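Uncharacterized conserved protein YiiM (Geobacillus stearothermophilus, PDB 5YHH) is a MOSC-domain protein, probably a molybdenum cofactor-dependent oxidoreductase that confers resistance to hydroxylaminopurine. Local coordinates at residues Pro69-Val74 with Thr94-Thr99; Val74-Arg79 with Thr144-Phe149. All coordinates share one frame; numbering follows the deposited sequence.

Interaction 1 of 2, residues Pro69-Val74 with Thr94-Thr99; sequences PSEHFV and TLLGLT
The carbonyl oxygen of Leu95 is gripped twice by Ser70: the backbone N of Ser70 reaches Leu95 O at 2.8 Å, and its hydroxyl OG donates to the same Leu95 O over 2.7 Å. The side chain can do this because OG sits between its own N and carbonyl carbon (chi1 63°), which brings hydroxyl and amide to one acceptor. Serine suits the spot, being short and a donor. Ser70 CB lies 3.6 Å from Thr94 CG2, a methyl that also touches CE2 of the Phe73 ring obliquely.

One residue on, Glu71 bends at chi2 (86°), and its carboxylate meets the turn that follows strand 93-96. Gly97 N donates to the syn lone pair of Glu71 OE2 at 2.7 Å, and the positive phi of Gly97 (82°) comes easily without a side chain. The other oxygen, Glu71 OE1, accepts from a water that in turn takes the N-H of Leu98. Pro69 pairs in parallel with Leu95, and its CG rests 3.5 Å from Leu98 O. The contact joins elements of the beta-alpha-beta unit of strand 65-69, helix 71-80 and strand 93-96. The carboxylate thus serves two successive amides, one directly and one through water, so its negative charge is probably partly offset.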
loop_
_atom_site.group_PDB
_atom_site.type_symbol
_atom_site.label_atom_id
_atom_site.label_comp_id
_atom_site.label_asym_id
_atom_site.label_seq_id
_atom_site.Cartn_x
_atom_site.Cartn_y
_atom_site.Cartn_z
ATOM N N PRO A 69 -2.826 -2.830 -6.378
ATOM C CA PRO A 69 -3.444 -2.724 -7.678
ATOM C C PRO A 69 -3.816 -4.078 -8.262
ATOM O O PRO A 69 -2.920 -4.880 -8.532
ATOM C CB PRO A 69 -2.352 -2.063 -8.527
ATOM C CG PRO A 69 -1.492 -1.311 -7.517
ATOM C CD PRO A 69 -1.479 -2.214 -6.359
ATOM N N SER A 70 -5.102 -4.318 -8.494
ATOM C CA SER A 70 -5.545 -5.579 -9.112
ATOM C C SER A 70 -4.883 -5.823 -10.484
ATOM O O SER A 70 -4.693 -6.993 -10.921
ATOM C CB SER A 70 -7.083 -5.623 -9.240
ATOM O OG SER A 70 -7.592 -4.598 -10.107
ATOM N N GLU A 71 -4.527 -4.739 -11.179
ATOM C CA GLU A 71 -3.922 -4.867 -12.501
ATOM C C GLU A 71 -2.731 -5.805 -12.452
ATOM O O GLU A 71 -2.491 -6.543 -13.385
ATOM C CB GLU A 71 -3.493 -3.507 -13.082
ATOM C CG GLU A 71 -4.657 -2.575 -13.487
ATOM C CD GLU A 71 -5.191 -1.731 -12.330
ATOM O OE1 GLU A 71 -4.864 -2.034 -11.155
ATOM O OE2 GLU A 71 -5.973 -0.766 -12.585
ATOM N N HIS A 72 -1.975 -5.774 -11.353
ATOM C CA HIS A 72 -0.753 -6.563 -11.265
ATOM C C HIS A 72 -1.014 -8.055 -11.172
ATOM O O HIS A 72 -0.129 -8.860 -11.486
ATOM C CB HIS A 72 0.080 -6.113 -10.060
ATOM C CG HIS A 72 0.528 -4.699 -10.158
ATOM N ND1 HIS A 72 0.779 -4.079 -11.367
ATOM C CD2 HIS A 72 0.759 -3.772 -9.197
ATOM C CE1 HIS A 72 1.164 -2.832 -11.140
ATOM N NE2 HIS A 72 1.154 -2.621 -9.832
ATOM N N PHE A 73 -2.206 -8.438 -10.709
ATOM C CA PHE A 73 -2.569 -9.862 -10.656
ATOM C C PHE A 73 -2.378 -10.571 -12.009
ATOM O O PHE A 73 -2.022 -11.749 -12.039
ATOM C CB PHE A 73 -4.006 -10.044 -10.227
ATOM C CG PHE A 73 -4.303 -9.570 -8.814
ATOM C CD1 PHE A 73 -3.293 -9.445 -7.852
ATOM C CD2 PHE A 73 -5.621 -9.294 -8.442
ATOM C CE1 PHE A 73 -3.593 -9.031 -6.546
ATOM C CE2 PHE A 73 -5.907 -8.885 -7.165
ATOM C CZ PHE A 73 -4.889 -8.757 -6.215
ATOM N N VAL A 74 -2.644 -9.859 -13.101
ATOM C CA VAL A 74 -2.460 -10.389 -14.436
ATOM C C VAL A 74 -1.016 -10.786 -14.659
ATOM O O VAL A 74 -0.748 -11.896 -15.137
ATOM C CB VAL A 74 -2.952 -9.396 -15.527
ATOM C CG1 VAL A 74 -2.598 -9.898 -16.953
ATOM C CG2 VAL A 74 -4.421 -9.231 -15.430
ATOM N N THR A 94 -8.275 -3.971 -2.540
ATOM C CA THR A 94 -7.862 -4.292 -3.878
ATOM C C THR A 94 -8.366 -3.180 -4.764
ATOM O O THR A 94 -9.562 -2.897 -4.813
ATOM C CB THR A 94 -8.463 -5.617 -4.342
ATOM O OG1 THR A 94 -8.149 -6.621 -3.382
ATOM C CG2 THR A 94 -7.880 -5.981 -5.714
ATOM N N LEU A 95 -7.448 -2.546 -5.480
ATOM C CA LEU A 95 -7.789 -1.363 -6.231
ATOM C C LEU A 95 -7.908 -1.644 -7.703
ATOM O O LEU A 95 -7.390 -2.644 -8.222
ATOM C CB LEU A 95 -6.726 -0.300 -6.003
ATOM C CG LEU A 95 -6.502 0.236 -4.588
ATOM C CD1 LEU A 95 -5.592 1.500 -4.625
ATOM C CD2 LEU A 95 -7.811 0.525 -3.873
ATOM N N LEU A 96 -8.641 -0.766 -8.374
ATOM C CA LEU A 96 -8.671 -0.714 -9.839
ATOM C C LEU A 96 -8.430 0.740 -10.283
ATOM O O LEU A 96 -8.968 1.681 -9.680
ATOM C CB LEU A 96 -10.014 -1.236 -10.357
ATOM C CG LEU A 96 -10.175 -1.288 -11.858
ATOM C CD1 LEU A 96 -9.311 -2.458 -12.450
ATOM C CD2 LEU A 96 -11.678 -1.463 -12.194
ATOM N N GLY A 97 -7.606 0.925 -11.315
ATOM C CA GLY A 97 -7.318 2.246 -11.869
ATOM C C GLY A 97 -6.264 3.090 -11.178
ATOM O O GLY A 97 -6.100 4.261 -11.519
ATOM N N LEU A 98 -5.572 2.541 -10.179
ATOM C CA LEU A 98 -4.543 3.288 -9.438
ATOM C C LEU A 98 -3.323 2.403 -9.261
ATOM O O LEU A 98 -3.343 1.475 -8.437
ATOM C CB LEU A 98 -5.068 3.735 -8.073
ATOM C CG LEU A 98 -6.177 4.816 -8.069
ATOM C CD1 LEU A 98 -7.116 4.651 -6.901
ATOM C CD2 LEU A 98 -5.598 6.234 -8.061
ATOM N N THR A 99 -2.295 2.660 -10.070
ATOM C CA THR A 99 -1.019 1.963 -9.962
ATOM C C THR A 99 0.067 2.878 -9.343
ATOM O O THR A 99 -0.142 4.089 -9.157
ATOM C CB THR A 99 -0.521 1.478 -11.327
ATOM O OG1 THR A 99 -0.233 2.626 -12.118
ATOM C CG2 THR A 99 -1.544 0.579 -12.034
HETATM O O HOH W 1 -5.515 -0.176 -9.071
#

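Interaction 2 of 2, residues Val74-Arg79 with Thr144-Phe149; sequences VYWEER and TGKSGF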
loop_
_atom_site.group_PDB
_atom_site.type_symbol
_atom_site.label_atom_id
_atom_site.label_comp_id
_atom_site.label_asym_id
_atom_site.label_seq_id
_atom_site.Cartn_x
_atom_site.Cartn_y
_atom_site.Cartn_z
ATOM N N VAL A 74 -2.644 -9.859 -13.101
ATOM C CA VAL A 74 -2.460 -10.389 -14.436
ATOM C C VAL A 74 -1.016 -10.786 -14.659
ATOM O O VAL A 74 -0.748 -11.896 -15.137
ATOM C CB VAL A 74 -2.952 -9.396 -15.527
ATOM C CG1 VAL A 74 -2.598 -9.898 -16.953
ATOM C CG2 VAL A 74 -4.421 -9.231 -15.430
ATOM N N TYR A 75 -0.084 -9.901 -14.308
ATOM C CA TYR A 75 1.311 -10.199 -14.403
ATOM C C TYR A 75 1.690 -11.397 -13.527
ATOM O O TYR A 75 2.400 -12.289 -13.992
ATOM C CB TYR A 75 2.152 -8.983 -14.024
ATOM C CG TYR A 75 3.633 -9.291 -13.881
ATOM C CD1 TYR A 75 4.460 -9.283 -14.987
ATOM C CD2 TYR A 75 4.207 -9.533 -12.630
ATOM C CE1 TYR A 75 5.793 -9.544 -14.881
ATOM C CE2 TYR A 75 5.545 -9.823 -12.517
ATOM C CZ TYR A 75 6.335 -9.801 -13.644
ATOM O OH TYR A 75 7.668 -10.078 -13.566
ATOM N N TRP A 76 1.218 -11.446 -12.281
ATOM C CA TRP A 76 1.595 -12.550 -11.384
ATOM C C TRP A 76 1.053 -13.903 -11.898
ATOM O O TRP A 76 1.734 -14.930 -11.769
ATOM C CB TRP A 76 1.125 -12.298 -9.954
ATOM C CG TRP A 76 1.767 -11.063 -9.354
ATOM C CD1 TRP A 76 1.137 -9.938 -8.924
ATOM C CD2 TRP A 76 3.163 -10.830 -9.188
ATOM N NE1 TRP A 76 2.051 -9.024 -8.484
ATOM C CE2 TRP A 76 3.303 -9.544 -8.643
ATOM C CE3 TRP A 76 4.311 -11.581 -9.440
ATOM C CZ2 TRP A 76 4.533 -8.996 -8.345
ATOM C CZ3 TRP A 76 5.546 -11.031 -9.131
ATOM C CH2 TRP A 76 5.632 -9.744 -8.580
ATOM N N GLU A 77 -0.131 -13.905 -12.487
ATOM C CA GLU A 77 -0.694 -15.136 -13.013
ATOM C C GLU A 77 0.110 -15.621 -14.202
ATOM O O GLU A 77 0.294 -16.824 -14.396
ATOM C CB GLU A 77 -2.130 -14.960 -13.418
ATOM C CG GLU A 77 -3.066 -14.678 -12.224
ATOM C CD GLU A 77 -4.532 -14.511 -12.635
ATOM O OE1 GLU A 77 -4.824 -14.342 -13.871
ATOM O OE2 GLU A 77 -5.404 -14.589 -11.725
ATOM N N GLU A 78 0.600 -14.671 -14.985
ATOM C CA GLU A 78 1.466 -14.996 -16.128
ATOM C C GLU A 78 2.842 -15.472 -15.671
ATOM O O GLU A 78 3.412 -16.412 -16.233
ATOM C CB GLU A 78 1.594 -13.773 -17.008
ATOM C CG GLU A 78 0.291 -13.490 -17.761
ATOM C CD GLU A 78 0.277 -12.149 -18.447
ATOM O OE1 GLU A 78 1.170 -11.318 -18.176
ATOM O OE2 GLU A 78 -0.641 -11.924 -19.252
ATOM N N ARG A 79 3.391 -14.823 -14.658
ATOM C CA ARG A 79 4.710 -15.260 -14.150
ATOM C C ARG A 79 4.659 -16.619 -13.479
ATOM O O ARG A 79 5.563 -17.441 -13.685
ATOM C CB ARG A 79 5.298 -14.268 -13.149
ATOM C CG ARG A 79 6.653 -14.766 -12.634
ATOM C CD ARG A 79 7.197 -14.114 -11.402
ATOM N NE ARG A 79 8.113 -13.024 -11.701
ATOM C CZ ARG A 79 9.363 -12.853 -11.284
ATOM N NH1 ARG A 79 10.041 -13.712 -10.524
ATOM N NH2 ARG A 79 9.965 -11.739 -11.652
ATOM N N THR A 144 10.119 -5.550 -9.820
ATOM C CA THR A 144 9.120 -5.042 -10.747
ATOM C C THR A 144 8.549 -3.703 -10.290
ATOM O O THR A 144 7.973 -2.972 -11.095
ATOM C CB THR A 144 7.966 -6.047 -10.898
ATOM O OG1 THR A 144 7.351 -6.297 -9.602
ATOM C CG2 THR A 144 8.488 -7.342 -11.484
ATOM N N GLY A 145 8.626 -3.422 -8.989
ATOM C CA GLY A 145 7.947 -2.245 -8.399
ATOM C C GLY A 145 6.435 -2.420 -8.223
ATOM O O GLY A 145 5.735 -1.439 -7.931
ATOM N N LYS A 146 5.944 -3.651 -8.326
ATOM C CA LYS A 146 4.509 -3.949 -8.211
ATOM C C LYS A 146 4.201 -4.265 -6.761
ATOM O O LYS A 146 3.871 -5.393 -6.393
ATOM C CB LYS A 146 4.109 -5.105 -9.135
ATOM C CG LYS A 146 4.396 -4.806 -10.608
ATOM C CD LYS A 146 4.058 -6.002 -11.537
ATOM C CE LYS A 146 4.595 -5.833 -13.004
ATOM N NZ LYS A 146 3.843 -4.807 -13.754
ATOM N N SER A 147 4.285 -3.219 -5.944
ATOM C CA SER A 147 4.317 -3.330 -4.489
ATOM C C SER A 147 3.029 -2.923 -3.810
ATOM O O SER A 147 2.750 -3.348 -2.673
ATOM C CB SER A 147 5.428 -2.408 -3.945
ATOM O OG SER A 147 5.119 -1.027 -4.189
ATOM N N GLY A 148 2.265 -2.057 -4.451
ATOM C CA GLY A 148 1.191 -1.357 -3.722
ATOM C C GLY A 148 1.728 -0.361 -2.688
ATOM O O GLY A 148 2.894 0.011 -2.707
ATOM N N PHE A 149 0.855 0.095 -1.797
ATOM C CA PHE A 149 1.143 1.279 -0.959
ATOM C C PHE A 149 0.131 1.350 0.182
ATOM O O PHE A 149 -0.915 0.676 0.163
ATOM C CB PHE A 149 1.122 2.584 -1.784
ATOM C CG PHE A 149 -0.000 2.622 -2.845
ATOM C CD1 PHE A 149 -1.280 2.955 -2.494
ATOM C CD2 PHE A 149 0.244 2.230 -4.136
ATOM C CE1 PHE A 149 -2.308 2.960 -3.442
ATOM C CE2 PHE A 149 -0.794 2.228 -5.111
ATOM C CZ PHE A 149 -2.058 2.590 -4.742
#
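Lys146 lays the methylene end of its side chain over one face of the Tyr75 ring, crossing it at about a right angle. Its CE stands 3.8 Å from the ring centroid of Tyr75, a CH-pi contact; CD of Lys146 lies 3.7 Å from Tyr75 CD2. The inner side of the contact is filled by Trp76, whose CZ2 is 4.0 Å from Lys146 CB as the two side chains run past one another in opposite senses. Tyr75 also sets CD2 over a face of the indole. Trp76 also packs on helix 137-144, and its NE1 is hydrogen-bonded to Tyr68 OH. Thr144 ends that helix: its OG1 accepts from Lys146 N in an ST turn, and also bonds to Ala140 O, while Gly145 takes the positive phi that lets the chain leave the helix. Threonine thereby offers a hydroxyl for the turn and a methyl, CG2, that meets Tyr75 OH tip to tip at 3.5 Å. The partly exposed margin is looser. A turn at chi4 (-71°) places Lys146 NZ 4.9 Å from the Tyr75 centroid, a cation-pi distance well beyond that of CE, and Arg79 NH2 makes only a weak bond, 3.4 Å long, to Tyr75 OH.

In the fold
Helix 71-80 serves both contacts: its beginning meets strand 93-96 and the following turn in interaction 1, and its next turn meets the loop after helix 137-144 in interaction 2. The two centres lie about 9 Å apart, and their ranges share Val74. They touch directly where His72 CD2 packs 3.6 Å from Lys146 CB and, at the sheet, where Leu95 CD1 lies 3.7 Å from Phe149 CZ. Glu100 is a further tie, accepting from His72 NE2 through one oxygen and from Gly148 N through the other. Within the MOSC domain, the two contacts together tie helix 71-80 to strand 93-96 and to the loop between helix 137-144 and strand 149-153.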